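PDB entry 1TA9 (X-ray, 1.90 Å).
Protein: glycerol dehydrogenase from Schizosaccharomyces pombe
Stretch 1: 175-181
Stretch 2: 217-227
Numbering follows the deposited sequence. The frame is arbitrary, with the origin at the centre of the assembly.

Stretch 1, residues 175-181: CPTTASS
Stretch 2, residues 217-227: VIVRAPVRFLI

The segment 175-181 leaves a β-strand at Pro-176 (phi/psi -65/140) and continues as an irregular loop that packs against two helical segments of 217-227, joined around Ala-221 and Pro-222 (-79/155 and -55/135). The two stretches bury 417 Å² between them, both sides summed. No hydrogen bond crosses the interface, so the contact rests on van der Waals packing and weak CH-mediated approaches. The register is set at two points: the CA atoms of Thr-178 and Ile-218 lie 5.0 Å apart, and those of Ser-180 and Phe-225 4.9 Å.

Phe-225, which has the largest covered area (72 Å²), directs its CA-to-CB bond toward the loop and adopts chi1 -75° (m) and chi2 -78°. Thr-178 (-149/161, chi1 58°, p) places its methyl over one ring face: CG2 of Thr-178 lies 4.2 Å from the centroid of the Phe-225 ring, 21° off the ring normal, a CH-pi contact. The same CG2 is 4.1 Å from CB of Ala-221, so this methyl touches both the aromatic ring and the alanine of the connecting segment. Ser-180 (-98/-5, chi1 59°, p) meets the ring at its edge, near its plane, with Ser-180 CB 4.2 Å from Phe-225 CD1. Its backbone comes closer still: Ser-180 CA is 3.2 Å from Phe-225 O, a CA-H...O contact with an angle of 127° at the hydrogen. Within the loop, Thr-178 OG1 and Ser-180 OG form a weak hydrogen bond of 3.4 Å.

Ile-218 (-63/-46) covers the second-largest area. Its CA-to-CB bond points sideways, but chi1 -53° and chi2 -56° (both m) bring the end of the side chain nearer to the loop. CD1 of Ile-218 consequently abuts the peptide link between the two threonines, 3.3 Å from Thr-177 C and 3.4 Å from Thr-178 N. Beside it, Val-217 (chi1 173°, t) directs its CA-to-CB bond toward the loop, with Val-217 CG1 3.6 Å from Thr-177 O; Thr-177 itself has phi/psi -103/1 and chi1 53° (p).

Ala-179 (-114/60) bridges the two helical segments with its single methyl: its CB packs 4.1 Å from Ile-218 CG2 and 4.2 Å from Leu-226 CD1. The CA-to-CB bond of Leu-226 points away from the loop, but chi1 178° (t) and chi2 70° (p) bring the end of the side chain nearer. The helical framework is held locally by backbone hydrogen bonds from Ala-221 N to Ile-218 O (3.2 Å), Phe-225 N to Pro-222 O (3.0 Å) and Ile-227 N to Val-223 O (3.1 Å).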

# COMPACT_ATOMS: atom_id res chain seq x y z
N CYS B 175 8.84 4.34 45.98
CA CYS B 175 8.98 2.94 45.59
C CYS B 175 7.64 2.23 45.50
O CYS B 175 7.18 1.64 46.48
CB CYS B 175 9.88 2.22 46.59
SG CYS B 175 11.36 3.12 47.03
N PRO B 176 7.00 2.26 44.33
CA PRO B 176 5.71 1.59 44.18
C PRO B 176 5.87 0.08 44.32
O PRO B 176 6.84 -0.50 43.83
CB PRO B 176 5.27 2.01 42.78
CG PRO B 176 6.56 2.19 42.05
CD PRO B 176 7.42 2.91 43.07
N THR B 177 4.92 -0.56 45.00
CA THR B 177 4.98 -2.00 45.21
C THR B 177 4.02 -2.76 44.29
O THR B 177 3.91 -3.99 44.34
CB THR B 177 4.70 -2.36 46.68
OG1 THR B 177 3.47 -1.75 47.10
CG2 THR B 177 5.84 -1.85 47.56
N THR B 178 3.32 -2.00 43.45
CA THR B 178 2.40 -2.55 42.45
C THR B 178 2.47 -1.55 41.31
O THR B 178 2.91 -0.42 41.50
CB THR B 178 0.94 -2.62 42.94
OG1 THR B 178 0.51 -1.31 43.32
CG2 THR B 178 0.81 -3.57 44.13
N ALA B 179 2.07 -1.97 40.12
CA ALA B 179 2.09 -1.07 38.97
C ALA B 179 0.64 -0.82 38.57
O ALA B 179 0.25 -1.11 37.45
CB ALA B 179 2.86 -1.72 37.83
N SER B 180 -0.13 -0.26 39.50
CA SER B 180 -1.56 -0.03 39.27
C SER B 180 -2.01 1.37 38.84
O SER B 180 -3.19 1.57 38.56
CB SER B 180 -2.35 -0.44 40.52
OG SER B 180 -1.92 0.29 41.65
N SER B 181 -1.09 2.33 38.81
CA SER B 181 -1.41 3.69 38.39
C SER B 181 -0.10 4.38 38.03
O SER B 181 0.98 3.84 38.29
CB SER B 181 -2.10 4.46 39.52
OG SER B 181 -1.15 5.00 40.43
N VAL B 217 8.85 -7.72 43.28
CA VAL B 217 7.72 -7.40 44.15
C VAL B 217 6.48 -7.21 43.26
O VAL B 217 5.39 -7.67 43.59
CB VAL B 217 7.97 -6.10 44.93
CG1 VAL B 217 6.72 -5.69 45.69
CG2 VAL B 217 9.14 -6.29 45.89
N ILE B 218 6.67 -6.53 42.14
CA ILE B 218 5.57 -6.28 41.22
C ILE B 218 4.99 -7.58 40.63
O ILE B 218 3.77 -7.75 40.59
CB ILE B 218 6.02 -5.36 40.04
CG1 ILE B 218 6.66 -4.08 40.59
CG2 ILE B 218 4.82 -5.02 39.17
CD1 ILE B 218 5.78 -3.29 41.55
N VAL B 219 5.86 -8.49 40.18
CA VAL B 219 5.38 -9.73 39.57
C VAL B 219 4.67 -10.65 40.56
O VAL B 219 3.88 -11.50 40.16
CB VAL B 219 6.54 -10.50 38.89
CG1 VAL B 219 7.34 -11.28 39.91
CG2 VAL B 219 5.99 -11.43 37.80
N ARG B 220 4.95 -10.48 41.85
CA ARG B 220 4.33 -11.30 42.90
C ARG B 220 2.95 -10.80 43.32
O ARG B 220 2.20 -11.50 43.99
CB ARG B 220 5.24 -11.36 44.14
CG ARG B 220 6.47 -12.23 43.98
CD ARG B 220 7.39 -12.08 45.20
NE ARG B 220 8.56 -12.96 45.12
CZ ARG B 220 8.53 -14.26 45.37
NH1 ARG B 220 7.39 -14.85 45.72
NH2 ARG B 220 9.64 -14.98 45.28
N ALA B 221 2.62 -9.57 42.94
CA ALA B 221 1.33 -9.01 43.30
C ALA B 221 0.21 -9.55 42.41
O ALA B 221 0.47 -9.99 41.29
CB ALA B 221 1.38 -7.49 43.19
N PRO B 222 -1.04 -9.55 42.91
CA PRO B 222 -2.17 -10.05 42.12
C PRO B 222 -2.23 -9.31 40.78
O PRO B 222 -2.11 -8.09 40.75
CB PRO B 222 -3.37 -9.74 43.00
CG PRO B 222 -2.79 -9.89 44.38
CD PRO B 222 -1.47 -9.17 44.26
N VAL B 223 -2.44 -10.04 39.70
CA VAL B 223 -2.47 -9.42 38.37
C VAL B 223 -3.56 -8.35 38.20
O VAL B 223 -3.49 -7.54 37.28
CB VAL B 223 -2.60 -10.51 37.27
CG1 VAL B 223 -3.96 -11.18 37.34
CG2 VAL B 223 -2.33 -9.89 35.90
N ARG B 224 -4.56 -8.34 39.08
CA ARG B 224 -5.60 -7.32 38.98
C ARG B 224 -4.94 -5.93 39.09
O ARG B 224 -5.36 -4.97 38.45
CB ARG B 224 -6.64 -7.48 40.09
CG ARG B 224 -7.75 -6.44 40.04
CD ARG B 224 -8.65 -6.46 41.28
NE ARG B 224 -9.63 -5.38 41.22
CZ ARG B 224 -10.40 -4.99 42.24
NH1 ARG B 224 -10.30 -5.59 43.42
NH2 ARG B 224 -11.25 -3.99 42.08
N PHE B 225 -3.88 -5.84 39.90
CA PHE B 225 -3.17 -4.57 40.08
C PHE B 225 -2.51 -4.08 38.79
O PHE B 225 -2.61 -2.90 38.44
CB PHE B 225 -2.11 -4.71 41.17
CG PHE B 225 -2.66 -4.73 42.57
CD1 PHE B 225 -3.07 -3.56 43.19
CD2 PHE B 225 -2.80 -5.94 43.25
CE1 PHE B 225 -3.61 -3.58 44.48
CE2 PHE B 225 -3.33 -5.97 44.54
CZ PHE B 225 -3.74 -4.79 45.15
N LEU B 226 -1.83 -4.99 38.10
CA LEU B 226 -1.16 -4.64 36.84
C LEU B 226 -2.20 -4.17 35.82
O LEU B 226 -1.98 -3.20 35.11
CB LEU B 226 -0.40 -5.84 36.27
CG LEU B 226 0.30 -5.61 34.93
CD1 LEU B 226 1.48 -4.67 35.13
CD2 LEU B 226 0.77 -6.93 34.34
N ILE B 227 -3.32 -4.88 35.77
CA ILE B 227 -4.39 -4.55 34.83
C ILE B 227 -4.94 -3.17 35.12
O ILE B 227 -5.27 -2.42 34.20
CB ILE B 227 -5.50 -5.62 34.89
CG1 ILE B 227 -4.96 -6.93 34.33
CG2 ILE B 227 -6.72 -5.15 34.09
CD1 ILE B 227 -5.87 -8.14 34.51